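Local coordinates for protein sorbitol-6-phosphate dehydrogenase (Erwinia amylovora CFBP1430, PDB 5O3Z) that catalyses, as a member of the short-chain dehydrogenase/reductase family, the NAD-dependent oxidation of sorbitol 6-phosphate at C2, giving fructose 6-phosphate, at residues G19-E24 / C229-V234; H32-D37 / E81-A86; T67-V72 / C123-S128; N190-P195 / E214-Y219; L238-Y241 / K245-Y248. All blocks are in the same frame, centred on the assembly; numbering follows the deposited sequence.

Contact 1 of 5, residues G19-E24 / C229-V234; sequences GAFLCE and CDYQDV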
# COMPACT_ATOMS: atom_id res chain seq x y z
N GLY A 19 14.56 -23.49 -5.70
CA GLY A 19 14.06 -24.02 -6.93
C GLY A 19 13.97 -25.55 -6.95
O GLY A 19 12.97 -26.11 -7.42
N ALA A 20 15.00 -26.19 -6.40
CA ALA A 20 15.05 -27.66 -6.40
C ALA A 20 13.96 -28.23 -5.46
O ALA A 20 13.27 -29.17 -5.79
CB ALA A 20 16.43 -28.14 -5.99
N PHE A 21 13.80 -27.58 -4.30
CA PHE A 21 12.76 -27.94 -3.36
C PHE A 21 11.39 -27.77 -3.96
O PHE A 21 10.55 -28.62 -3.72
CB PHE A 21 12.89 -27.10 -2.09
CG PHE A 21 11.97 -27.54 -0.96
CD1 PHE A 21 10.62 -27.16 -0.95
CD2 PHE A 21 12.48 -28.27 0.12
CE1 PHE A 21 9.79 -27.57 0.10
CE2 PHE A 21 11.66 -28.65 1.18
CZ PHE A 21 10.32 -28.29 1.18
N LEU A 22 11.12 -26.69 -4.72
CA LEU A 22 9.80 -26.52 -5.32
C LEU A 22 9.52 -27.57 -6.38
O LEU A 22 8.38 -28.00 -6.51
CB LEU A 22 9.61 -25.13 -5.91
CG LEU A 22 9.66 -23.96 -4.94
CD1 LEU A 22 9.70 -22.66 -5.75
CD2 LEU A 22 8.42 -23.98 -4.03
N CYS A 23 10.55 -27.94 -7.17
CA CYS A 23 10.40 -29.03 -8.19
C CYS A 23 9.96 -30.34 -7.52
O CYS A 23 9.04 -31.00 -7.98
CB CYS A 23 11.72 -29.24 -8.94
SG CYS A 23 12.11 -27.91 -10.11
N GLU A 24 10.60 -30.69 -6.43
CA GLU A 24 10.26 -31.96 -5.73
C GLU A 24 8.84 -31.91 -5.13
O GLU A 24 8.02 -32.86 -5.23
CB GLU A 24 11.24 -32.21 -4.61
CG GLU A 24 12.66 -32.29 -5.12
CD GLU A 24 13.62 -33.01 -4.19
OE1 GLU A 24 13.20 -33.95 -3.48
OE2 GLU A 24 14.80 -32.64 -4.18
N CYS A 229 11.93 -17.71 7.30
CA CYS A 229 11.05 -18.30 6.31
C CYS A 229 11.61 -19.66 5.93
O CYS A 229 12.78 -19.81 5.69
CB CYS A 229 10.88 -17.42 5.07
SG CYS A 229 9.75 -18.00 3.79
N ASP A 230 10.78 -20.65 5.80
CA ASP A 230 11.36 -21.88 5.28
C ASP A 230 10.76 -22.33 3.97
O ASP A 230 9.76 -21.80 3.47
CB ASP A 230 11.43 -22.96 6.40
CG ASP A 230 10.08 -23.58 6.74
OD1 ASP A 230 9.12 -23.35 5.98
OD2 ASP A 230 9.97 -24.33 7.76
N TYR A 231 11.39 -23.32 3.35
CA TYR A 231 11.05 -23.66 1.97
C TYR A 231 9.66 -24.21 1.88
O TYR A 231 8.96 -24.10 0.84
CB TYR A 231 12.06 -24.69 1.37
CG TYR A 231 13.51 -24.27 1.13
CD1 TYR A 231 13.88 -22.94 0.82
CD2 TYR A 231 14.52 -25.22 1.14
CE1 TYR A 231 15.20 -22.61 0.55
CE2 TYR A 231 15.84 -24.88 0.89
CZ TYR A 231 16.18 -23.58 0.60
OH TYR A 231 17.49 -23.26 0.34
N GLN A 232 9.24 -24.89 2.95
CA GLN A 232 7.90 -25.47 2.95
C GLN A 232 6.79 -24.39 2.97
O GLN A 232 5.76 -24.53 2.34
CB GLN A 232 7.74 -26.48 4.12
CG GLN A 232 6.41 -27.21 4.10
CD GLN A 232 6.33 -28.22 3.00
OE1 GLN A 232 7.28 -29.00 2.82
NE2 GLN A 232 5.29 -28.22 2.26
N ASP A 233 7.03 -23.29 3.67
CA ASP A 233 6.04 -22.16 3.63
C ASP A 233 5.88 -21.67 2.22
O ASP A 233 4.83 -21.47 1.75
CB ASP A 233 6.51 -21.00 4.49
CG ASP A 233 6.80 -21.38 5.89
OD1 ASP A 233 5.96 -22.06 6.52
OD2 ASP A 233 7.86 -20.98 6.34
N VAL A 234 6.98 -21.57 1.50
CA VAL A 234 6.92 -21.15 0.13
C VAL A 234 6.08 -22.06 -0.73
O VAL A 234 5.16 -21.63 -1.44
CB VAL A 234 8.35 -20.99 -0.47
CG1 VAL A 234 8.28 -20.51 -1.91
CG2 VAL A 234 9.17 -20.00 0.34
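The ring of F21 is met over its centre by a methylene group: Y231 CB sits 3.6 Å from the F21 ring centroid, only 8° off the ring normal, a CH-pi contact of nearly ideal aim. This is helix-to-helix packing in a Rossmann fold, where helix 17-28, which in this family follows the glycine-rich cofactor turn, lies against the N-terminal end of helix 231-242. The two aromatic rings themselves meet only obliquely, with planes 49° apart. F21 can lay its face on the Y231 methylene because its CG is anti to the backbone N (chi1 -171°), which carries the ring over to the Y231 backbone and CB. The ring also reaches the main chain, F21 CE1 lying 3.6 Å from Y231 O. Q232 NE2 is hydrogen-bonded to N236, while Q232 OE1 meets the F21 ring edge, in its plane, as a packing contact. Y231 extends to T17, L18 and P195, and its hydroxyl makes a weak bond to S194. The start of helix 231-242 is held by a capping box in which D233 N donates to D230 OD1 at 3.1 Å and D230 N donates to D233 OD2 at 3.0 Å. Deeper in, two branched side chains cross at about a right angle, with L22 CD2 4.1 Å from V234 CG1.

Contact 2 of 5, residues H32-D37 / E81-A86; sequences HVAVAD and ETFGRA
The main chain of V33, held in the parallel sheet by hydrogen bonds to R58 and Y60, meets an aromatic ring at its carbonyl oxygen: V33 O lies 3.5 Å from F83 CZ, a contact and not a bond. F83 belongs to the last turn of helix 69-83, and G84, with positive phi, takes the chain out of that helix. On either side of the V33 carbonyl the ring spans the neighbouring strand residues, F83 CE1 touching H32 CB at 3.8 Å and F83 CE2 reaching A34 CB, also at 3.8 Å. It stands obliquely to all three, and T82 CG2 lies over one ring face. V33 itself turns its side chain to the other side of the sheet, where C23 and L26 of helix 17-28 receive it. The contact belongs to the helix-sheet layering of the Rossmann fold. At the far end of the strand, D37 accepts from G15 N and N39 N; an acidic residue here is consistent with NAD use, as in many relatives. No hydrogen bond crosses between the two segments, so the contact rests on van der Waals packing of F83 on H32, A34 and the V33 carbonyl.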
# COMPACT_ATOMS: atom_id res chain seq x y z
N HIS A 32 3.74 -33.00 -13.45
CA HIS A 32 4.95 -33.24 -14.29
C HIS A 32 5.82 -31.98 -14.25
O HIS A 32 5.30 -30.87 -14.31
CB HIS A 32 4.58 -33.56 -15.72
CG HIS A 32 4.14 -34.97 -15.90
ND1 HIS A 32 2.89 -35.42 -15.52
CD2 HIS A 32 4.77 -36.03 -16.46
CE1 HIS A 32 2.79 -36.71 -15.83
NE2 HIS A 32 3.92 -37.10 -16.40
N VAL A 33 7.12 -32.15 -14.09
CA VAL A 33 7.98 -31.01 -13.82
C VAL A 33 9.04 -30.89 -14.92
O VAL A 33 9.71 -31.87 -15.27
CB VAL A 33 8.62 -31.08 -12.44
CG1 VAL A 33 9.49 -29.84 -12.19
CG2 VAL A 33 7.55 -31.18 -11.35
N ALA A 34 9.14 -29.69 -15.49
CA ALA A 34 10.27 -29.29 -16.34
C ALA A 34 11.25 -28.50 -15.47
O ALA A 34 10.94 -27.37 -15.07
CB ALA A 34 9.76 -28.47 -17.51
N VAL A 35 12.37 -29.13 -15.10
CA VAL A 35 13.47 -28.52 -14.30
C VAL A 35 14.41 -27.75 -15.26
O VAL A 35 15.20 -28.41 -16.03
CB VAL A 35 14.26 -29.57 -13.51
CG1 VAL A 35 15.30 -28.97 -12.57
CG2 VAL A 35 13.28 -30.48 -12.75
N ALA A 36 14.32 -26.40 -15.24
CA ALA A 36 15.08 -25.52 -16.15
C ALA A 36 16.17 -24.78 -15.37
O ALA A 36 15.90 -24.15 -14.32
CB ALA A 36 14.15 -24.58 -16.89
N ASP A 37 17.42 -24.87 -15.82
CA ASP A 37 18.47 -24.22 -15.07
C ASP A 37 19.73 -23.87 -15.89
O ASP A 37 20.02 -24.49 -16.93
CB ASP A 37 18.82 -25.11 -13.87
CG ASP A 37 19.45 -24.37 -12.75
OD1 ASP A 37 20.72 -24.30 -12.79
OD2 ASP A 37 18.69 -23.87 -11.81
N GLU A 81 7.64 -29.67 -26.98
CA GLU A 81 8.00 -30.97 -27.62
C GLU A 81 7.86 -32.11 -26.62
O GLU A 81 7.24 -33.12 -26.92
CB GLU A 81 9.47 -30.99 -28.10
CG GLU A 81 9.89 -30.01 -29.20
CD GLU A 81 11.41 -29.70 -29.19
OE1 GLU A 81 12.23 -30.50 -28.64
OE2 GLU A 81 11.81 -28.65 -29.73
N THR A 82 8.44 -31.92 -25.41
CA THR A 82 8.50 -32.93 -24.36
C THR A 82 7.17 -33.31 -23.63
O THR A 82 6.82 -34.51 -23.55
CB THR A 82 9.59 -32.52 -23.35
OG1 THR A 82 10.82 -32.32 -24.04
CG2 THR A 82 9.79 -33.56 -22.22
N PHE A 83 6.44 -32.33 -23.07
CA PHE A 83 5.17 -32.57 -22.39
C PHE A 83 3.96 -32.20 -23.17
O PHE A 83 2.89 -32.52 -22.77
CB PHE A 83 5.10 -31.83 -21.03
CG PHE A 83 6.22 -32.14 -20.10
CD1 PHE A 83 6.21 -33.28 -19.31
CD2 PHE A 83 7.31 -31.29 -20.00
CE1 PHE A 83 7.23 -33.56 -18.43
CE2 PHE A 83 8.37 -31.59 -19.15
CZ PHE A 83 8.31 -32.71 -18.34
N GLY A 84 4.10 -31.48 -24.27
CA GLY A 84 2.93 -31.03 -25.07
C GLY A 84 2.03 -29.95 -24.48
O GLY A 84 1.02 -29.62 -25.07
N ARG A 85 2.37 -29.43 -23.31
CA ARG A 85 1.60 -28.32 -22.70
C ARG A 85 2.40 -27.69 -21.57
O ARG A 85 3.48 -28.17 -21.17
CB ARG A 85 0.29 -28.88 -22.14
CG ARG A 85 0.59 -29.99 -21.12
CD ARG A 85 -0.64 -30.60 -20.58
NE ARG A 85 -1.54 -29.56 -20.13
CZ ARG A 85 -2.82 -29.73 -19.87
NH1 ARG A 85 -3.37 -30.92 -19.98
NH2 ARG A 85 -3.54 -28.69 -19.48
N ALA A 86 1.87 -26.58 -21.04
CA ALA A 86 2.44 -25.92 -19.85
C ALA A 86 1.31 -25.21 -19.09
O ALA A 86 0.44 -24.57 -19.69
CB ALA A 86 3.50 -24.93 -20.25

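Contact 3 of 5, residues T67-V72 / C123-S128; sequences TDEASV and CSREFS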
# COMPACT_ATOMS: atom_id res chain seq x y z
N THR A 67 18.21 -14.85 -19.04
CA THR A 67 18.52 -13.49 -19.49
C THR A 67 18.70 -13.41 -21.00
O THR A 67 18.75 -12.32 -21.56
CB THR A 67 19.83 -12.95 -18.84
OG1 THR A 67 20.95 -13.65 -19.36
CG2 THR A 67 19.85 -13.11 -17.29
N ASP A 68 18.72 -14.57 -21.68
CA ASP A 68 18.93 -14.64 -23.16
C ASP A 68 17.67 -15.05 -23.88
O ASP A 68 17.17 -16.13 -23.65
CB ASP A 68 20.10 -15.61 -23.43
CG ASP A 68 20.39 -15.82 -24.93
OD1 ASP A 68 19.66 -16.59 -25.62
OD2 ASP A 68 21.38 -15.25 -25.39
N GLU A 69 17.17 -14.22 -24.81
CA GLU A 69 15.93 -14.47 -25.54
C GLU A 69 15.90 -15.77 -26.39
O GLU A 69 14.88 -16.46 -26.48
CB GLU A 69 15.62 -13.28 -26.45
CG GLU A 69 14.34 -13.39 -27.24
CD GLU A 69 13.97 -12.10 -27.98
OE1 GLU A 69 14.90 -11.40 -28.46
OE2 GLU A 69 12.76 -11.81 -28.13
N ALA A 70 17.03 -16.09 -27.01
CA ALA A 70 17.11 -17.30 -27.85
C ALA A 70 17.07 -18.58 -26.96
O ALA A 70 16.48 -19.56 -27.30
CB ALA A 70 18.40 -17.27 -28.65
N SER A 71 17.78 -18.54 -25.86
CA SER A 71 17.76 -19.62 -24.91
C SER A 71 16.37 -19.83 -24.26
O SER A 71 15.87 -20.97 -24.13
CB SER A 71 18.87 -19.37 -23.88
OG SER A 71 18.80 -20.27 -22.81
N VAL A 72 15.65 -18.75 -23.91
CA VAL A 72 14.26 -18.90 -23.42
C VAL A 72 13.31 -19.41 -24.49
O VAL A 72 12.47 -20.28 -24.23
CB VAL A 72 13.71 -17.55 -22.79
CG1 VAL A 72 12.30 -17.75 -22.22
CG2 VAL A 72 14.68 -17.05 -21.73
N CYS A 123 10.41 -15.34 -19.84
CA CYS A 123 9.68 -16.54 -19.41
C CYS A 123 8.20 -16.40 -19.37
O CYS A 123 7.49 -17.28 -19.86
CB CYS A 123 10.26 -17.12 -18.10
SG CYS A 123 11.99 -17.62 -18.40
N SER A 124 7.67 -15.29 -18.87
CA SER A 124 6.23 -15.08 -18.89
C SER A 124 5.63 -14.96 -20.32
O SER A 124 4.51 -15.49 -20.65
CB SER A 124 5.94 -13.78 -18.09
OG SER A 124 6.33 -14.02 -16.75
N ARG A 125 6.37 -14.22 -21.13
CA ARG A 125 6.00 -14.05 -22.54
C ARG A 125 5.83 -15.37 -23.24
O ARG A 125 4.80 -15.62 -23.87
CB ARG A 125 7.03 -13.21 -23.33
CG ARG A 125 6.47 -12.81 -24.71
CD ARG A 125 7.37 -11.85 -25.44
NE ARG A 125 8.61 -12.50 -25.87
CZ ARG A 125 9.69 -11.86 -26.31
NH1 ARG A 125 9.72 -10.51 -26.36
NH2 ARG A 125 10.74 -12.56 -26.69
N GLU A 126 6.87 -16.18 -23.20
CA GLU A 126 6.93 -17.42 -24.01
C GLU A 126 6.03 -18.52 -23.52
O GLU A 126 5.42 -19.25 -24.34
CB GLU A 126 8.36 -17.94 -24.16
CG GLU A 126 9.32 -16.95 -24.80
CD GLU A 126 8.87 -16.52 -26.20
OE1 GLU A 126 8.61 -17.43 -27.01
OE2 GLU A 126 8.74 -15.31 -26.52
N PHE A 127 5.87 -18.63 -22.20
CA PHE A 127 4.96 -19.61 -21.67
C PHE A 127 3.56 -19.21 -21.63
O PHE A 127 2.71 -20.06 -21.85
CB PHE A 127 5.44 -20.10 -20.37
CG PHE A 127 6.69 -20.90 -20.50
CD1 PHE A 127 6.63 -22.23 -20.97
CD2 PHE A 127 7.91 -20.33 -20.24
CE1 PHE A 127 7.82 -22.97 -21.07
CE2 PHE A 127 9.09 -21.05 -20.35
CZ PHE A 127 9.04 -22.37 -20.77
N SER A 128 3.24 -17.93 -21.43
CA SER A 128 1.87 -17.47 -21.72
C SER A 128 1.36 -17.79 -23.12
O SER A 128 0.16 -18.10 -23.28
CB SER A 128 1.65 -15.97 -21.47
OG SER A 128 2.45 -15.10 -22.25
O HOH W 1 11.80 -9.62 -28.65
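R125 sends its side chain from helix 106-133 to E69 in the first turn of helix 69-83, joining two neighbouring helices of the Rossmann fold by a salt-bridge network. From R125 CB the chain leaves on the side opposite its backbone nitrogen, runs extended through CG to CD, then bends at chi3 (69°), which turns the guanidinium so that its edge meets E126. R125 NE donates to E126 OE2 at 2.9 Å, at 156°. Beyond CZ the two terminal nitrogens part company. R125 NH2 gives a short bond, 2.6 Å to E69 OE2 at 154°, on the anti side of that carboxylate and near the guanidinium plane. R125 NH1 donates to F104 O of the third subunit, and a water accepts from R125 NH1 at 3.2 Å, so this arginine is shared between an intrachain network and a subunit interface of the tetramer. Two carboxylates bonded near the guanidinium plane fix its rotation. E73 adds a weak, long ion pair; the carboxylates of E69 and E73 come close, and the arginine probably offsets their repulsion. D68 caps helix 69-83, D68 OD1 accepting from S71 N at 2.7 Å. Next to the charges the contact is apolar: V72 points at helix 106-133, where V72 CG1 is 4.0 Å from E126 CG and 3.8 Å from C123 SG.

Contact 4 of 5, residues N190-P195 / E214-Y219; sequences NLLKSP and EVEPYY
L192 makes the buried part of this contact and the partly exposed N190 its watered part. L192 points at helix 215-220 and enters between two side chains of the same helical face: L192 CD2 lies 4.0 Å from Y219 CB, and L192 CB lies 3.9 Å from E216 OE1. E216 brings its carboxylate there by staying extended beyond CG, and the other oxygen, OE2, accepts from Q198 NE2. That same amide nitrogen of Q198 also donates to L192 O, so one donor serves both sides of the contact. F197 packs on L192 as well as on N190. The segment 190-195 follows strand 182-188 at the carboxyl end of the Rossmann sheet, the region from which short-chain dehydrogenases build the loop and small helices that typically close over the substrate; helix 215-220 probably belongs to that excursion. The 190-195 chain is shaped by an inverse gamma turn centred on L191 and a type I beta turn, in which S194 N donates to L191 O at 2.9 Å. Around N190 the contact is wetter. N190 ND2 lies 4.0 Å from Y219 CD1, its amide plane turned 57° from the ring, and it takes a water as partner: N190 ND2 donates to that water at 3.0 Å, and the water gives a weak bond of 3.4 Å to Y219 O. On the solvent side the exposed K193 holds its NZ 5.9 Å from E216 OE1, too far for a salt bridge.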
# COMPACT_ATOMS: atom_id res chain seq x y z
N ASN A 190 13.15 -13.86 4.95
CA ASN A 190 14.52 -14.32 4.88
C ASN A 190 14.57 -15.83 5.08
O ASN A 190 13.98 -16.35 6.03
CB ASN A 190 15.36 -13.67 5.98
CG ASN A 190 15.48 -12.16 5.84
OD1 ASN A 190 15.95 -11.65 4.81
ND2 ASN A 190 15.20 -11.43 6.94
N LEU A 191 15.25 -16.54 4.17
CA LEU A 191 15.41 -18.01 4.23
C LEU A 191 16.70 -18.27 5.00
O LEU A 191 17.76 -18.54 4.43
CB LEU A 191 15.45 -18.55 2.83
CG LEU A 191 14.33 -18.03 1.92
CD1 LEU A 191 14.73 -18.23 0.48
CD2 LEU A 191 13.07 -18.81 2.20
N LEU A 192 16.60 -18.13 6.32
CA LEU A 192 17.79 -18.04 7.20
C LEU A 192 18.70 -19.29 7.16
O LEU A 192 19.92 -19.19 7.35
CB LEU A 192 17.34 -17.78 8.64
CG LEU A 192 16.54 -16.52 8.94
CD1 LEU A 192 15.99 -16.53 10.37
CD2 LEU A 192 17.39 -15.29 8.72
N LYS A 193 18.10 -20.44 6.90
CA LYS A 193 18.82 -21.71 6.77
C LYS A 193 19.16 -22.08 5.33
O LYS A 193 19.57 -23.20 5.06
CB LYS A 193 17.99 -22.80 7.42
CG LYS A 193 18.04 -22.69 8.94
CD LYS A 193 16.89 -23.47 9.57
CE LYS A 193 16.34 -22.76 10.80
NZ LYS A 193 15.13 -23.45 11.33
N SER A 194 18.99 -21.14 4.41
CA SER A 194 19.56 -21.29 3.10
C SER A 194 21.06 -21.34 3.19
O SER A 194 21.66 -20.69 4.02
CB SER A 194 19.20 -20.11 2.24
OG SER A 194 17.85 -20.19 1.88
N PRO A 195 21.70 -22.16 2.34
CA PRO A 195 23.16 -22.06 2.13
C PRO A 195 23.61 -20.61 1.77
O PRO A 195 24.54 -20.06 2.34
CB PRO A 195 23.40 -23.01 0.93
CG PRO A 195 22.31 -24.04 1.05
CD PRO A 195 21.14 -23.40 1.76
N GLU A 214 25.45 -13.71 16.20
CA GLU A 214 24.34 -12.80 16.47
C GLU A 214 23.39 -12.52 15.28
O GLU A 214 22.39 -11.83 15.44
CB GLU A 214 24.85 -11.45 17.03
CG GLU A 214 25.56 -11.56 18.39
CD GLU A 214 25.31 -10.42 19.40
OE1 GLU A 214 24.70 -9.37 19.08
OE2 GLU A 214 25.73 -10.57 20.57
N VAL A 215 23.67 -13.06 14.09
CA VAL A 215 23.00 -12.62 12.88
C VAL A 215 21.60 -13.24 12.69
O VAL A 215 20.65 -12.51 12.41
CB VAL A 215 23.91 -12.78 11.65
CG1 VAL A 215 23.17 -12.42 10.34
CG2 VAL A 215 25.12 -11.89 11.83
N GLU A 216 21.47 -14.54 12.87
CA GLU A 216 20.15 -15.19 12.77
C GLU A 216 19.18 -14.71 13.84
O GLU A 216 18.07 -14.32 13.51
CB GLU A 216 20.24 -16.70 12.76
CG GLU A 216 20.59 -17.28 11.41
CD GLU A 216 20.42 -18.79 11.41
OE1 GLU A 216 19.29 -19.30 11.67
OE2 GLU A 216 21.41 -19.50 11.15
N PRO A 217 19.61 -14.69 15.12
CA PRO A 217 18.84 -14.01 16.19
C PRO A 217 18.44 -12.60 15.87
O PRO A 217 17.30 -12.23 16.11
CB PRO A 217 19.83 -13.98 17.36
CG PRO A 217 20.58 -15.27 17.19
CD PRO A 217 20.73 -15.47 15.69
N TYR A 218 19.36 -11.82 15.37
CA TYR A 218 19.03 -10.49 14.95
C TYR A 218 17.84 -10.45 13.95
O TYR A 218 16.97 -9.57 14.06
CB TYR A 218 20.26 -9.83 14.33
CG TYR A 218 19.97 -8.47 13.77
CD1 TYR A 218 19.90 -7.37 14.61
CD2 TYR A 218 19.71 -8.30 12.42
CE1 TYR A 218 19.62 -6.12 14.10
CE2 TYR A 218 19.42 -7.06 11.92
CZ TYR A 218 19.40 -5.98 12.76
OH TYR A 218 19.11 -4.76 12.25
N TYR A 219 17.80 -11.35 12.97
CA TYR A 219 16.75 -11.24 11.95
C TYR A 219 15.46 -11.91 12.42
O TYR A 219 14.36 -11.46 12.11
CB TYR A 219 17.23 -11.73 10.57
CG TYR A 219 18.12 -10.72 9.84
CD1 TYR A 219 17.62 -9.46 9.46
CD2 TYR A 219 19.45 -11.01 9.52
CE1 TYR A 219 18.40 -8.54 8.81
CE2 TYR A 219 20.25 -10.10 8.85
CZ TYR A 219 19.72 -8.87 8.49
OH TYR A 219 20.50 -7.95 7.85
O HOH W 2 14.22 -13.17 9.14

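Contact 5 of 5, residues L238-Y241 / K245-Y248; sequences LLFY and KAAY
A chi1 of 171° swings the F240 ring to the side opposite its main-chain nitrogen, whereas a chi1 of -68° sets the Y241 ring opposite its carbonyl carbon, and between them these torsions make the place that A246 CB enters. The contact closes the C-terminal end of helix 231-242 in the Rossmann fold, where the chain turns back before the last strand, 253-256. The A246 methyl points toward the helix: it lies over one face of the F240 ring, toward the rim, with A246 CB 4.0 Å from F240 CE2, and A246 CB stands 4.2 Å from Y241 CD1. K245 supplies only its first methylene, K245 CB being 3.9 Å from F240 CE1, before its extended chain leads away. A water lies within hydrogen-bonding distance of both carbonyls, 2.9 Å from Y241 O and 2.7 Å from A246 O. The same helix end forms a subunit interface: F240 stacks on F240 of the second subunit, and Y241 OH is hydrogen-bonded to Y241 OH of that subunit. The tightest spot is main chain against methyl, A246 CB resting 3.8 Å from Y241 CA and 3.5 Å from F240 O.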
# COMPACT_ATOMS: atom_id res chain seq x y z
N LEU A 238 2.66 -21.26 -2.69
CA LEU A 238 2.75 -21.53 -4.13
C LEU A 238 1.63 -22.48 -4.60
O LEU A 238 0.88 -22.21 -5.57
CB LEU A 238 4.14 -22.04 -4.46
CG LEU A 238 4.46 -22.10 -5.97
CD1 LEU A 238 5.97 -22.01 -6.12
CD2 LEU A 238 3.97 -23.38 -6.61
N LEU A 239 1.46 -23.57 -3.86
CA LEU A 239 0.49 -24.61 -4.27
C LEU A 239 -0.91 -24.09 -4.23
O LEU A 239 -1.74 -24.43 -5.10
CB LEU A 239 0.61 -25.83 -3.39
CG LEU A 239 1.87 -26.70 -3.57
CD1 LEU A 239 1.91 -27.85 -2.55
CD2 LEU A 239 1.98 -27.18 -4.99
N PHE A 240 -1.20 -23.20 -3.26
CA PHE A 240 -2.53 -22.74 -3.13
C PHE A 240 -2.81 -21.83 -4.27
O PHE A 240 -3.81 -22.04 -5.01
CB PHE A 240 -2.79 -22.06 -1.75
CG PHE A 240 -4.12 -21.40 -1.71
CD1 PHE A 240 -5.29 -22.17 -1.75
CD2 PHE A 240 -4.24 -20.03 -1.82
CE1 PHE A 240 -6.54 -21.58 -1.80
CE2 PHE A 240 -5.47 -19.43 -1.86
CZ PHE A 240 -6.63 -20.21 -1.85
N TYR A 241 -1.96 -20.80 -4.50
CA TYR A 241 -2.20 -19.86 -5.63
C TYR A 241 -2.10 -20.50 -7.05
O TYR A 241 -2.71 -20.05 -8.02
CB TYR A 241 -1.42 -18.52 -5.47
CG TYR A 241 -1.97 -17.65 -4.29
CD1 TYR A 241 -3.01 -16.75 -4.49
CD2 TYR A 241 -1.48 -17.76 -3.02
CE1 TYR A 241 -3.56 -16.01 -3.40
CE2 TYR A 241 -1.99 -17.01 -1.96
CZ TYR A 241 -3.01 -16.14 -2.16
OH TYR A 241 -3.52 -15.34 -1.16
N LYS A 245 -8.42 -23.54 -6.88
CA LYS A 245 -9.13 -22.90 -5.71
C LYS A 245 -8.93 -21.35 -5.59
O LYS A 245 -9.78 -20.66 -5.01
CB LYS A 245 -8.71 -23.59 -4.41
CG LYS A 245 -9.23 -25.02 -4.29
CD LYS A 245 -8.38 -25.82 -3.32
CE LYS A 245 -9.15 -27.06 -2.90
NZ LYS A 245 -8.52 -27.87 -1.82
N ALA A 246 -7.84 -20.86 -6.19
CA ALA A 246 -7.43 -19.46 -6.21
C ALA A 246 -7.68 -18.83 -7.57
O ALA A 246 -7.03 -17.83 -7.92
CB ALA A 246 -5.96 -19.36 -5.84
N ALA A 247 -8.66 -19.33 -8.34
CA ALA A 247 -8.97 -18.78 -9.65
C ALA A 247 -9.45 -17.33 -9.70
O ALA A 247 -9.28 -16.69 -10.72
CB ALA A 247 -9.98 -19.67 -10.42
N TYR A 248 -10.02 -16.81 -8.61
CA TYR A 248 -10.53 -15.46 -8.57
C TYR A 248 -9.52 -14.47 -7.94
O TYR A 248 -9.87 -13.32 -7.65
CB TYR A 248 -11.89 -15.44 -7.85
CG TYR A 248 -12.65 -14.22 -8.06
CD1 TYR A 248 -13.20 -13.91 -9.31
CD2 TYR A 248 -12.95 -13.37 -6.96
CE1 TYR A 248 -13.92 -12.78 -9.51
CE2 TYR A 248 -13.70 -12.22 -7.15
CZ TYR A 248 -14.18 -11.93 -8.39
OH TYR A 248 -14.92 -10.79 -8.56
O HOH W 3 -4.42 -17.86 -8.74

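Overall arrangement
The five contacts sample one Rossmann fold at different depths. Contacts 3 and 5 are buried; the former relies on charge and the latter on aromatic rings and a methyl group. Both reach another subunit, as does contact 1, whereas contacts 2 and 4 touch no other chain. Contacts 1, 2 and 4 are partly buried, and only contact 3 has a direct hydrogen bond across it. Contacts 1 and 5 share helix 231-242; contacts 2 and 3 share helix 69-83, using its end and its start. Contact 1 also adjoins contact 4 through the C229–N190 backbone pairing and contact 2 through C23 and V33. Contact 4, lying farthest from the chain centre, adds a water and the Q198 amide to its packing.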